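N-acetyltransferase domain-containing protein (Pyrococcus horikoshii, PDB 1WWZ) binds acetyl-coenzyme A and probably transfers its acyl group, as a member of the GNAT acetyltransferase family. Local coordinates at residues 2-7 against 100-105; 74-79 against 120-125; 15-20 against 44-49. One frame throughout, in Å; residues are numbered along the deposited sequence.

Contact 1 (2-7 against 100-105); sequences DEIKIE and KGIGRK. With ACO (acetyl coenzyme *a), chain C.
Ile4 and Ile6, at the start of the chain, point toward Ile102 and Lys105 on the opening turn of helix 102-115, a purely apolar contact behind the coenzyme's pyrophosphate. Lys100 N comes within 3.0 Å of ACO O1A. At Gly101, the helix N-cap, the amide donates to ACO O1A at 2.6 Å; its positive phi of 85° would press a CB against the preceding carbonyl oxygen. Ile102 uses its CG1 branch, which meets Ile4 CD1 at 3.9 Å. Gly103 N binds ACO O5A at 2.8 Å, and here any CB would lie 2.0 Å from ACO O6A, so the glycine makes room for the cofactor. Arg104 gives ACO O2A its backbone N at 2.8 Å, while its NH2 makes a weak bond to ACO O8A of the 3'-phosphate. These amides and glycines are characteristic of the Q/R-x-x-G-x-G/A pyrophosphate loop of GNAT enzymes, where the helix N-terminus receives the negative charge. Lys105 bends at chi3 (69°) and again at chi4 (64°), folding its methylenes across Ile4: CD lies 3.9 Å from Ile4 CG2. Closer to the backbone, Lys105 CB meets Ile6 CD1 at 4.2 Å. With an alanine in place of Ile4, CG2 and CD1 would be gone, which would probably open a gap between strand and helix and leave the folded Lys105 chain free to turn. Around the contact, strand 5-8 runs antiparallel to strand 57-62, with Lys5 paired to Lys61 and Glu7 to Val59; Ile6 and Ile102 both touch Ala60 there, Ile6 also packs on Leu106 and Thr109 farther along helix 102-115, and Gln157 of the second subunit packs on Ile4.

Contact 2 (74-79 against 120-125); sequences KDWFSK and TIELWV. With ACO (acetyl coenzyme *a), chain C.
Ser78 and Glu122 are brought together by two extended first torsions: the serine OG (chi1 168°) and the glutamate CG (chi1 177°) each stand opposite their own backbone N, and the glutamate chain stays straight through CD. Ser78 OG consequently donates to Glu122 OE1 at 2.6 Å, approaching on the syn side and slightly out of the carboxylate plane. The same OE1 forms a salt bridge with Arg152, so two partners grip it, while the serine oxygen also takes the N-H of Glu81. The other carboxylate oxygen turns to Trp76: Glu122 OE2 lies near the indole plane at the ring's edge, 3.9 Å from NE1, with ring and carboxylate planes 77° apart. In the sheet, strand 83-93 runs between the two segments, pairing through Val85 with Trp76 and through Gly86 and Ile88 with Glu122, and the side chains therefore bridge over a whole strand. Strands 83-93 and 120-126 are the parallel neighbours of the GNAT fold, whose splayed gap characteristically admits the acetyl-pantetheine arm. Along the second of these strands, Leu123 points away from the serine and brings its CB to 4.0 Å from ACO CH3. Next to it, Trp124 O comes within 3.5 Å of that methyl carbon, and Val125 CB lies 3.9 Å from the thioester sulfur, ACO S1P.

Contact 3 (15-20 against 44-49); sequences KALNEL and NYIKWC
Leu17 and Leu20 close on Ile46 where two helices of the N-terminal part of the GNAT fold, 14-27 and 38-53, pack together. Their local axes approach to 10.5 Å, with N-to-C directions 121° apart. The surface buried between the two segments is 188 Å². Leu17 sends CD1 against Ile46 CG2 at 3.7 Å, the tightest touch across the pair; its extended chi1 (178°) carries the branch over to the second helix. Leu20 receives the same isoleucine from the next turn: its CB lies 4.0 Å from Ile46 CD1, and Leu20 CD1 is likewise 4.0 Å from Ile46 CG2. Both ends of the isoleucine are thus engaged, its methyl branch by two leucines and its CD1 by the Leu20 backbone region. At the margin, the aliphatic part of Lys47 runs obliquely by Leu17, CG lying 4.2 Å from Leu17 CD2. Behind this shell, strand 57-62 lies against both helices, with Phe57 touching Leu20 and Ile46, while Leu12 backs Leu17 and Leu20. Glu19 OE1 accepts a hydrogen bond from Ile66 N of strand 65-78. On the second helix, Tyr45 OH bonds to His89 O of strand 83-93, and over one face of the Tyr45 ring, offset toward its rim, Cys49 SG sits 3.5 Å above the plane.

In the fold
Contact 2 is the buried one, whereas contacts 1 and 3 are partly buried. Contact 2 joins strands of one sheet through a hydrogen bond and a shared carboxylate, while contact 1 (strand with helix) and contact 3 (helix with helix) rest on apolar packing. Contacts 1 and 2 reach the same sheet, and helix 102-115 of contact 1 is followed in the chain by strand 120-126 of contact 2; their centres lie about 24 Å apart, yet both touch the coenzyme, one at its phosphates, the other at its acetyl thioester. In contact 3 the Ile46 side chain stays about 11 Å from the coenzyme, but Trp48 CH2 meets contact 2, 3.8 Å from Trp76 CH2.

Contact 1 (2-7 against 100-105)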
loop_
_atom_site.group_PDB
_atom_site.type_symbol
_atom_site.label_atom_id
_atom_site.label_comp_id
_atom_site.label_asym_id
_atom_site.label_seq_id
_atom_site.Cartn_x
_atom_site.Cartn_y
_atom_site.Cartn_z
ATOM N N ASP A 2 18.652 -0.929 4.021
ATOM C CA ASP A 2 18.030 -2.146 3.520
ATOM C C ASP A 2 16.606 -1.864 3.050
ATOM O O ASP A 2 15.837 -1.195 3.738
ATOM C CB ASP A 2 17.999 -3.208 4.617
ATOM C CG ASP A 2 19.367 -3.466 5.215
ATOM O OD1 ASP A 2 20.257 -3.950 4.484
ATOM O OD2 ASP A 2 19.549 -3.184 6.417
ATOM N N GLU A 3 16.267 -2.380 1.874
ATOM C CA GLU A 3 14.932 -2.206 1.314
ATOM C C GLU A 3 14.003 -3.295 1.821
ATOM O O GLU A 3 14.420 -4.432 2.036
ATOM C CB GLU A 3 14.955 -2.319 -0.209
ATOM C CG GLU A 3 15.484 -1.133 -0.972
ATOM C CD GLU A 3 15.377 -1.350 -2.473
ATOM O OE1 GLU A 3 14.236 -1.438 -2.984
ATOM O OE2 GLU A 3 16.431 -1.443 -3.136
ATOM N N ILE A 4 12.739 -2.940 2.008
ATOM C CA ILE A 4 11.744 -3.914 2.416
ATOM C C ILE A 4 11.095 -4.251 1.086
ATOM O O ILE A 4 10.418 -3.413 0.494
ATOM C CB ILE A 4 10.684 -3.311 3.359
ATOM C CG1 ILE A 4 11.365 -2.743 4.604
ATOM C CG2 ILE A 4 9.669 -4.387 3.748
ATOM C CD1 ILE A 4 10.425 -2.011 5.535
ATOM N N LYS A 5 11.331 -5.461 0.599
ATOM C CA LYS A 5 10.773 -5.878 -0.678
ATOM C C LYS A 5 9.587 -6.810 -0.491
ATOM O O LYS A 5 9.667 -7.781 0.257
ATOM C CB LYS A 5 11.837 -6.598 -1.511
ATOM C CG LYS A 5 13.131 -5.822 -1.696
ATOM C CD LYS A 5 14.144 -6.611 -2.525
ATOM C CE LYS A 5 14.524 -7.937 -1.863
ATOM N NZ LYS A 5 15.193 -7.755 -0.540
ATOM N N ILE A 6 8.487 -6.506 -1.167
ATOM C CA ILE A 6 7.307 -7.353 -1.098
ATOM C C ILE A 6 7.219 -8.086 -2.430
ATOM O O ILE A 6 7.233 -7.464 -3.491
ATOM C CB ILE A 6 6.012 -6.534 -0.893
ATOM C CG1 ILE A 6 6.125 -5.659 0.361
ATOM C CG2 ILE A 6 4.824 -7.480 -0.769
ATOM C CD1 ILE A 6 6.333 -6.434 1.648
ATOM N N GLU A 7 7.142 -9.410 -2.380
ATOM C CA GLU A 7 7.055 -10.195 -3.605
ATOM C C GLU A 7 6.261 -11.477 -3.428
ATOM O O GLU A 7 6.098 -11.971 -2.314
ATOM C CB GLU A 7 8.463 -10.523 -4.117
ATOM C CG GLU A 7 9.491 -10.763 -3.020
ATOM C CD GLU A 7 10.860 -11.137 -3.569
ATOM O OE1 GLU A 7 11.099 -12.339 -3.815
ATOM O OE2 GLU A 7 11.692 -10.223 -3.765
ATOM N N LYS A 100 7.602 -1.892 12.535
ATOM C CA LYS A 100 8.401 -1.114 11.594
ATOM C C LYS A 100 7.673 -0.857 10.271
ATOM O O LYS A 100 8.286 -0.450 9.285
ATOM C CB LYS A 100 9.725 -1.829 11.320
ATOM C CG LYS A 100 10.550 -2.101 12.570
ATOM C CD LYS A 100 11.819 -2.863 12.236
ATOM C CE LYS A 100 12.605 -3.214 13.490
ATOM N NZ LYS A 100 13.010 -2.003 14.258
ATOM N N GLY A 101 6.369 -1.104 10.251
ATOM C CA GLY A 101 5.593 -0.868 9.045
ATOM C C GLY A 101 5.587 -1.988 8.017
ATOM O O GLY A 101 5.014 -1.838 6.940
ATOM N N ILE A 102 6.212 -3.114 8.335
ATOM C CA ILE A 102 6.245 -4.224 7.391
ATOM C C ILE A 102 4.855 -4.838 7.220
ATOM O O ILE A 102 4.431 -5.114 6.098
ATOM C CB ILE A 102 7.249 -5.305 7.839
ATOM C CG1 ILE A 102 8.669 -4.735 7.776
ATOM C CG2 ILE A 102 7.135 -6.531 6.944
ATOM C CD1 ILE A 102 9.735 -5.655 8.331
ATOM N N GLY A 103 4.148 -5.036 8.330
ATOM C CA GLY A 103 2.810 -5.601 8.260
ATOM C C GLY A 103 1.904 -4.733 7.410
ATOM O O GLY A 103 1.125 -5.229 6.595
ATOM N N ARG A 104 2.015 -3.421 7.600
ATOM C CA ARG A 104 1.217 -2.473 6.842
ATOM C C ARG A 104 1.458 -2.665 5.346
ATOM O O ARG A 104 0.517 -2.667 4.559
ATOM C CB ARG A 104 1.586 -1.043 7.251
ATOM C CG ARG A 104 0.770 0.045 6.581
ATOM C CD ARG A 104 1.322 1.420 6.944
ATOM N NE ARG A 104 1.195 1.724 8.368
ATOM C CZ ARG A 104 0.064 2.098 8.958
ATOM N NH1 ARG A 104 -1.051 2.218 8.250
ATOM N NH2 ARG A 104 0.049 2.365 10.254
ATOM N N LYS A 105 2.720 -2.828 4.954
ATOM C CA LYS A 105 3.053 -3.014 3.541
ATOM C C LYS A 105 2.438 -4.292 2.987
ATOM O O LYS A 105 1.924 -4.319 1.866
ATOM C CB LYS A 105 4.567 -3.050 3.344
ATOM C CG LYS A 105 5.275 -1.764 3.744
ATOM C CD LYS A 105 6.772 -1.853 3.482
ATOM C CE LYS A 105 7.078 -1.877 1.993
ATOM N NZ LYS A 105 6.664 -0.606 1.335
HETATM N N1A ACO C . -1.078 -2.678 19.398
HETATM C C2A ACO C . -1.713 -1.649 18.836
HETATM N N3A ACO C . -1.760 -1.357 17.502
HETATM C C4A ACO C . -1.044 -2.275 16.717
HETATM C C5A ACO C . -0.355 -3.360 17.223
HETATM C C6A ACO C . -0.382 -3.557 18.664
HETATM N N6A ACO C . 0.267 -4.567 19.253
HETATM N N7A ACO C . 0.257 -4.064 16.192
HETATM C C8A ACO C . -0.077 -3.409 15.114
HETATM N N9A ACO C . -0.881 -2.297 15.349
HETATM C C1B ACO C . -1.436 -1.340 14.407
HETATM C C2B ACO C . -0.856 0.080 14.522
HETATM O O2B ACO C . -1.874 0.988 14.052
HETATM C C3B ACO C . 0.437 -0.019 13.668
HETATM O O3B ACO C . 0.716 1.314 13.195
HETATM P P3B ACO C . 1.658 2.404 13.909
HETATM O O7A ACO C . 0.982 2.656 15.222
HETATM O O8A ACO C . 1.622 3.566 13.033
HETATM O O9A ACO C . 2.999 1.792 14.033
HETATM C C4B ACO C . 0.010 -0.913 12.535
HETATM O O4B ACO C . -1.132 -1.640 13.068
HETATM C C5B ACO C . 0.992 -2.000 12.155
HETATM O O5B ACO C . 2.332 -1.556 12.035
HETATM P P1A ACO C . 3.412 -2.557 11.436
HETATM O O1A ACO C . 4.716 -2.165 11.969
HETATM O O2A ACO C . 3.252 -2.574 9.929
HETATM O O3A ACO C . 2.993 -3.932 12.226
HETATM P P2A ACO C . 3.643 -5.329 12.093
HETATM O O4A ACO C . 4.034 -5.672 13.474
HETATM O O5A ACO C . 4.714 -5.228 11.064
HETATM O O6A ACO C . 2.533 -6.289 11.575
HETATM C CBP ACO C . 1.101 -8.089 12.551
HETATM C CCP ACO C . 1.271 -6.608 12.312
HETATM C CDP ACO C . -0.301 -8.273 13.223
HETATM C CEP ACO C . 1.189 -8.854 11.211
HETATM C CAP ACO C . 2.267 -8.561 13.502
HETATM O OAP ACO C . 2.157 -7.878 14.748
HETATM C C9P ACO C . 2.296 -10.077 13.828
HETATM O O9P ACO C . 2.952 -10.863 13.158
HETATM N N8P ACO C . 1.541 -10.488 14.898
HETATM C C7P ACO C . 1.438 -11.896 15.353
HETATM C C6P ACO C . 0.610 -12.800 14.418
HETATM C C5P ACO C . -0.813 -12.325 14.262
HETATM O O5P ACO C . -1.500 -11.996 15.263
HETATM N N4P ACO C . -1.341 -12.271 13.049
HETATM C C3P ACO C . -2.649 -11.890 12.505
HETATM C C2P ACO C . -3.530 -13.127 12.704
HETATM S S1P ACO C . -5.212 -12.727 11.979
HETATM C C ACO C . -5.080 -13.392 10.607
HETATM O O ACO C . -4.060 -14.056 10.100
HETATM C CH3 ACO C . -6.164 -13.471 9.367
#

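Contact 2 (74-79 against 120-125)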
loop_
_atom_site.group_PDB
_atom_site.type_symbol
_atom_site.label_atom_id
_atom_site.label_comp_id
_atom_site.label_asym_id
_atom_site.label_seq_id
_atom_site.Cartn_x
_atom_site.Cartn_y
_atom_site.Cartn_z
ATOM N N LYS A 74 -8.043 -15.320 -3.325
ATOM C CA LYS A 74 -9.043 -14.652 -4.157
ATOM C C LYS A 74 -10.230 -15.568 -4.440
ATOM O O LYS A 74 -11.216 -15.145 -5.043
ATOM C CB LYS A 74 -8.416 -14.218 -5.488
ATOM C CG LYS A 74 -7.985 -15.380 -6.376
ATOM C CD LYS A 74 -7.429 -14.897 -7.707
ATOM C CE LYS A 74 -7.219 -16.055 -8.680
ATOM N NZ LYS A 74 -6.246 -17.070 -8.174
ATOM N N ASP A 75 -10.139 -16.816 -3.994
ATOM C CA ASP A 75 -11.196 -17.787 -4.246
ATOM C C ASP A 75 -11.682 -18.506 -2.989
ATOM O O ASP A 75 -11.610 -19.731 -2.893
ATOM C CB ASP A 75 -10.690 -18.794 -5.285
ATOM C CG ASP A 75 -11.733 -19.826 -5.660
ATOM O OD1 ASP A 75 -12.906 -19.446 -5.849
ATOM O OD2 ASP A 75 -11.367 -21.015 -5.783
ATOM N N TRP A 76 -12.199 -17.741 -2.033
ATOM C CA TRP A 76 -12.681 -18.320 -0.787
ATOM C C TRP A 76 -14.198 -18.265 -0.646
ATOM O O TRP A 76 -14.810 -17.203 -0.756
ATOM C CB TRP A 76 -12.044 -17.601 0.403
ATOM C CG TRP A 76 -12.317 -18.281 1.697
ATOM C CD1 TRP A 76 -13.139 -17.850 2.699
ATOM C CD2 TRP A 76 -11.783 -19.539 2.126
ATOM N NE1 TRP A 76 -13.150 -18.763 3.727
ATOM C CE2 TRP A 76 -12.326 -19.810 3.400
ATOM C CE3 TRP A 76 -10.899 -20.465 1.555
ATOM C CZ2 TRP A 76 -12.012 -20.971 4.119
ATOM C CZ3 TRP A 76 -10.587 -21.622 2.270
ATOM C CH2 TRP A 76 -11.146 -21.860 3.537
ATOM N N PHE A 77 -14.817 -19.409 -0.392
ATOM C CA PHE A 77 -16.255 -19.394 -0.234
ATOM C C PHE A 77 -16.620 -19.177 1.225
ATOM O O PHE A 77 -16.120 -19.864 2.114
ATOM C CB PHE A 77 -16.889 -20.688 -0.727
ATOM C CG PHE A 77 -18.375 -20.591 -0.865
ATOM C CD1 PHE A 77 -18.945 -20.116 -2.042
ATOM C CD2 PHE A 77 -19.202 -20.889 0.209
ATOM C CE1 PHE A 77 -20.321 -19.935 -2.141
ATOM C CE2 PHE A 77 -20.582 -20.708 0.117
ATOM C CZ PHE A 77 -21.138 -20.230 -1.060
ATOM N N SER A 78 -17.490 -18.204 1.466
ATOM C CA SER A 78 -17.930 -17.900 2.821
ATOM C C SER A 78 -19.400 -18.243 2.997
ATOM O O SER A 78 -20.255 -17.723 2.283
ATOM C CB SER A 78 -17.723 -16.418 3.129
ATOM O OG SER A 78 -18.394 -16.070 4.330
ATOM N N LYS A 79 -19.685 -19.118 3.955
ATOM C CA LYS A 79 -21.057 -19.525 4.235
ATOM C C LYS A 79 -21.824 -18.346 4.816
ATOM O O LYS A 79 -23.047 -18.282 4.719
ATOM C CB LYS A 79 -21.067 -20.692 5.223
ATOM C CG LYS A 79 -20.267 -21.904 4.755
ATOM C CD LYS A 79 -20.286 -23.026 5.790
ATOM C CE LYS A 79 -21.682 -23.598 5.968
ATOM N NZ LYS A 79 -22.162 -24.209 4.702
ATOM N N THR A 120 -15.287 -8.111 -1.494
ATOM C CA THR A 120 -15.374 -8.388 -0.069
ATOM C C THR A 120 -14.177 -9.218 0.382
ATOM O O THR A 120 -13.755 -10.135 -0.320
ATOM C CB THR A 120 -16.654 -9.181 0.254
ATOM O OG1 THR A 120 -17.798 -8.443 -0.187
ATOM C CG2 THR A 120 -16.768 -9.428 1.742
ATOM N N ILE A 121 -13.627 -8.881 1.545
ATOM C CA ILE A 121 -12.498 -9.621 2.098
ATOM C C ILE A 121 -12.868 -10.042 3.514
ATOM O O ILE A 121 -13.260 -9.217 4.338
ATOM C CB ILE A 121 -11.212 -8.775 2.133
ATOM C CG1 ILE A 121 -10.846 -8.335 0.712
ATOM C CG2 ILE A 121 -10.062 -9.597 2.732
ATOM C CD1 ILE A 121 -9.674 -7.382 0.645
ATOM N N GLU A 122 -12.740 -11.335 3.785
ATOM C CA GLU A 122 -13.090 -11.897 5.084
ATOM C C GLU A 122 -11.876 -12.486 5.801
ATOM O O GLU A 122 -10.931 -12.951 5.162
ATOM C CB GLU A 122 -14.159 -12.977 4.872
ATOM C CG GLU A 122 -14.611 -13.726 6.111
ATOM C CD GLU A 122 -15.626 -14.803 5.767
ATOM O OE1 GLU A 122 -16.838 -14.501 5.703
ATOM O OE2 GLU A 122 -15.208 -15.957 5.535
ATOM N N LEU A 123 -11.904 -12.454 7.130
ATOM C CA LEU A 123 -10.813 -13.011 7.923
ATOM C C LEU A 123 -11.276 -13.327 9.335
ATOM O O LEU A 123 -12.297 -12.816 9.798
ATOM C CB LEU A 123 -9.627 -12.032 7.980
ATOM C CG LEU A 123 -9.868 -10.694 8.695
ATOM C CD1 LEU A 123 -9.720 -10.882 10.208
ATOM C CD2 LEU A 123 -8.861 -9.655 8.210
ATOM N N TRP A 124 -10.524 -14.194 10.003
ATOM C CA TRP A 124 -10.805 -14.568 11.380
ATOM C C TRP A 124 -9.553 -14.254 12.185
ATOM O O TRP A 124 -8.436 -14.569 11.765
ATOM C CB TRP A 124 -11.135 -16.058 11.498
ATOM C CG TRP A 124 -12.461 -16.437 10.918
ATOM C CD1 TRP A 124 -12.723 -16.798 9.625
ATOM C CD2 TRP A 124 -13.710 -16.508 11.617
ATOM N NE1 TRP A 124 -14.057 -17.099 9.481
ATOM C CE2 TRP A 124 -14.685 -16.930 10.687
ATOM C CE3 TRP A 124 -14.098 -16.261 12.942
ATOM C CZ2 TRP A 124 -16.030 -17.107 11.040
ATOM C CZ3 TRP A 124 -15.434 -16.437 13.293
ATOM C CH2 TRP A 124 -16.383 -16.859 12.343
ATOM N N VAL A 125 -9.743 -13.623 13.336
ATOM C CA VAL A 125 -8.627 -13.254 14.188
ATOM C C VAL A 125 -8.949 -13.594 15.639
ATOM O O VAL A 125 -10.112 -13.577 16.043
ATOM C CB VAL A 125 -8.317 -11.737 14.040
ATOM C CG1 VAL A 125 -9.571 -10.919 14.303
ATOM C CG2 VAL A 125 -7.201 -11.332 14.984
HETATM N N1A ACO C . -1.078 -2.678 19.398
HETATM C C2A ACO C . -1.713 -1.649 18.836
HETATM N N3A ACO C . -1.760 -1.357 17.502
HETATM C C4A ACO C . -1.044 -2.275 16.717
HETATM C C5A ACO C . -0.355 -3.360 17.223
HETATM C C6A ACO C . -0.382 -3.557 18.664
HETATM N N6A ACO C . 0.267 -4.567 19.253
HETATM N N7A ACO C . 0.257 -4.064 16.192
HETATM C C8A ACO C . -0.077 -3.409 15.114
HETATM N N9A ACO C . -0.881 -2.297 15.349
HETATM C C1B ACO C . -1.436 -1.340 14.407
HETATM C C2B ACO C . -0.856 0.080 14.522
HETATM O O2B ACO C . -1.874 0.988 14.052
HETATM C C3B ACO C . 0.437 -0.019 13.668
HETATM O O3B ACO C . 0.716 1.314 13.195
HETATM P P3B ACO C . 1.658 2.404 13.909
HETATM O O7A ACO C . 0.982 2.656 15.222
HETATM O O8A ACO C . 1.622 3.566 13.033
HETATM O O9A ACO C . 2.999 1.792 14.033
HETATM C C4B ACO C . 0.010 -0.913 12.535
HETATM O O4B ACO C . -1.132 -1.640 13.068
HETATM C C5B ACO C . 0.992 -2.000 12.155
HETATM O O5B ACO C . 2.332 -1.556 12.035
HETATM P P1A ACO C . 3.412 -2.557 11.436
HETATM O O1A ACO C . 4.716 -2.165 11.969
HETATM O O2A ACO C . 3.252 -2.574 9.929
HETATM O O3A ACO C . 2.993 -3.932 12.226
HETATM P P2A ACO C . 3.643 -5.329 12.093
HETATM O O4A ACO C . 4.034 -5.672 13.474
HETATM O O5A ACO C . 4.714 -5.228 11.064
HETATM O O6A ACO C . 2.533 -6.289 11.575
HETATM C CBP ACO C . 1.101 -8.089 12.551
HETATM C CCP ACO C . 1.271 -6.608 12.312
HETATM C CDP ACO C . -0.301 -8.273 13.223
HETATM C CEP ACO C . 1.189 -8.854 11.211
HETATM C CAP ACO C . 2.267 -8.561 13.502
HETATM O OAP ACO C . 2.157 -7.878 14.748
HETATM C C9P ACO C . 2.296 -10.077 13.828
HETATM O O9P ACO C . 2.952 -10.863 13.158
HETATM N N8P ACO C . 1.541 -10.488 14.898
HETATM C C7P ACO C . 1.438 -11.896 15.353
HETATM C C6P ACO C . 0.610 -12.800 14.418
HETATM C C5P ACO C . -0.813 -12.325 14.262
HETATM O O5P ACO C . -1.500 -11.996 15.263
HETATM N N4P ACO C . -1.341 -12.271 13.049
HETATM C C3P ACO C . -2.649 -11.890 12.505
HETATM C C2P ACO C . -3.530 -13.127 12.704
HETATM S S1P ACO C . -5.212 -12.727 11.979
HETATM C C ACO C . -5.080 -13.392 10.607
HETATM O O ACO C . -4.060 -14.056 10.100
HETATM C CH3 ACO C . -6.164 -13.471 9.367
#

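Contact 3 (15-20 against 44-49)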
loop_
_atom_site.group_PDB
_atom_site.type_symbol
_atom_site.label_atom_id
_atom_site.label_comp_id
_atom_site.label_asym_id
_atom_site.label_seq_id
_atom_site.Cartn_x
_atom_site.Cartn_y
_atom_site.Cartn_z
ATOM N N LYS A 15 13.425 -25.136 1.783
ATOM C CA LYS A 15 14.154 -23.982 2.297
ATOM C C LYS A 15 13.209 -22.830 2.643
ATOM O O LYS A 15 13.244 -22.290 3.750
ATOM C CB LYS A 15 15.190 -23.522 1.264
ATOM C CG LYS A 15 15.836 -22.180 1.574
ATOM C CD LYS A 15 16.883 -21.825 0.531
ATOM C CE LYS A 15 17.354 -20.385 0.679
ATOM N NZ LYS A 15 17.087 -19.595 -0.560
ATOM N N ALA A 16 12.366 -22.458 1.686
ATOM C CA ALA A 16 11.414 -21.373 1.881
ATOM C C ALA A 16 10.457 -21.705 3.020
ATOM O O ALA A 16 10.166 -20.862 3.867
ATOM C CB ALA A 16 10.631 -21.126 0.596
ATOM N N LEU A 17 9.975 -22.942 3.031
ATOM C CA LEU A 17 9.048 -23.391 4.059
ATOM C C LEU A 17 9.676 -23.232 5.433
ATOM O O LEU A 17 9.023 -22.796 6.379
ATOM C CB LEU A 17 8.669 -24.855 3.820
ATOM C CG LEU A 17 7.727 -25.496 4.839
ATOM C CD1 LEU A 17 6.418 -24.714 4.904
ATOM C CD2 LEU A 17 7.470 -26.939 4.446
ATOM N N ASN A 18 10.954 -23.581 5.534
ATOM C CA ASN A 18 11.678 -23.478 6.794
ATOM C C ASN A 18 11.708 -22.029 7.274
ATOM O O ASN A 18 11.489 -21.752 8.453
ATOM C CB ASN A 18 13.106 -23.998 6.621
ATOM C CG ASN A 18 13.734 -24.421 7.932
ATOM O OD1 ASN A 18 13.326 -25.415 8.534
ATOM N ND2 ASN A 18 14.725 -23.664 8.386
ATOM N N GLU A 19 11.985 -21.105 6.357
ATOM C CA GLU A 19 12.033 -19.686 6.693
ATOM C C GLU A 19 10.667 -19.183 7.138
ATOM O O GLU A 19 10.558 -18.419 8.098
ATOM C CB GLU A 19 12.485 -18.856 5.489
ATOM C CG GLU A 19 13.926 -19.052 5.072
ATOM C CD GLU A 19 14.307 -18.139 3.922
ATOM O OE1 GLU A 19 14.174 -16.905 4.078
ATOM O OE2 GLU A 19 14.735 -18.651 2.866
ATOM N N LEU A 20 9.625 -19.601 6.427
ATOM C CA LEU A 20 8.275 -19.176 6.769
ATOM C C LEU A 20 7.909 -19.687 8.153
ATOM O O LEU A 20 7.272 -18.983 8.938
ATOM C CB LEU A 20 7.272 -19.688 5.729
ATOM C CG LEU A 20 7.371 -19.025 4.351
ATOM C CD1 LEU A 20 6.487 -19.758 3.366
ATOM C CD2 LEU A 20 6.967 -17.557 4.446
ATOM N N ASN A 44 2.324 -27.587 8.891
ATOM C CA ASN A 44 1.107 -28.086 8.273
ATOM C C ASN A 44 0.160 -26.982 7.821
ATOM O O ASN A 44 -0.426 -27.073 6.743
ATOM C CB ASN A 44 0.376 -29.040 9.219
ATOM C CG ASN A 44 1.218 -30.240 9.589
ATOM O OD1 ASN A 44 1.998 -30.733 8.774
ATOM N ND2 ASN A 44 1.056 -30.728 10.814
ATOM N N TYR A 45 -0.001 -25.941 8.632
ATOM C CA TYR A 45 -0.901 -24.868 8.237
ATOM C C TYR A 45 -0.352 -24.111 7.032
ATOM O O TYR A 45 -1.089 -23.804 6.093
ATOM C CB TYR A 45 -1.154 -23.894 9.392
ATOM C CG TYR A 45 -2.241 -22.895 9.059
ATOM C CD1 TYR A 45 -3.492 -23.331 8.632
ATOM C CD2 TYR A 45 -2.012 -21.522 9.138
ATOM C CE1 TYR A 45 -4.493 -22.433 8.292
ATOM C CE2 TYR A 45 -3.011 -20.608 8.795
ATOM C CZ TYR A 45 -4.248 -21.074 8.374
ATOM O OH TYR A 45 -5.246 -20.192 8.032
ATOM N N ILE A 46 0.944 -23.816 7.051
ATOM C CA ILE A 46 1.564 -23.100 5.940
ATOM C C ILE A 46 1.463 -23.894 4.637
ATOM O O ILE A 46 1.206 -23.323 3.577
ATOM C CB ILE A 46 3.040 -22.760 6.264
ATOM C CG1 ILE A 46 3.083 -21.771 7.433
ATOM C CG2 ILE A 46 3.730 -22.156 5.046
ATOM C CD1 ILE A 46 4.477 -21.435 7.930
ATOM N N LYS A 47 1.650 -25.208 4.707
ATOM C CA LYS A 47 1.539 -26.041 3.507
ATOM C C LYS A 47 0.105 -25.990 2.983
ATOM O O LYS A 47 -0.127 -25.897 1.775
ATOM C CB LYS A 47 1.925 -27.486 3.821
ATOM C CG LYS A 47 3.396 -27.672 4.148
ATOM C CD LYS A 47 3.700 -29.112 4.545
ATOM C CE LYS A 47 3.405 -30.079 3.415
ATOM N NZ LYS A 47 3.681 -31.489 3.821
ATOM N N TRP A 48 -0.856 -26.042 3.898
ATOM C CA TRP A 48 -2.265 -25.983 3.524
ATOM C C TRP A 48 -2.578 -24.640 2.857
ATOM O O TRP A 48 -3.301 -24.591 1.858
ATOM C CB TRP A 48 -3.153 -26.152 4.758
ATOM C CG TRP A 48 -4.621 -26.201 4.443
ATOM C CD1 TRP A 48 -5.350 -27.297 4.070
ATOM C CD2 TRP A 48 -5.528 -25.094 4.438
ATOM N NE1 TRP A 48 -6.661 -26.938 3.837
ATOM C CE2 TRP A 48 -6.797 -25.592 4.058
ATOM C CE3 TRP A 48 -5.394 -23.728 4.724
ATOM C CZ2 TRP A 48 -7.924 -24.770 3.948
ATOM C CZ3 TRP A 48 -6.518 -22.906 4.615
ATOM C CH2 TRP A 48 -7.768 -23.436 4.232
ATOM N N CYS A 49 -2.037 -23.557 3.412
ATOM C CA CYS A 49 -2.266 -22.225 2.848
ATOM C C CYS A 49 -1.696 -22.127 1.436
ATOM O O CYS A 49 -2.302 -21.529 0.548
ATOM C CB CYS A 49 -1.621 -21.148 3.718
ATOM S SG CYS A 49 -2.493 -20.792 5.258
#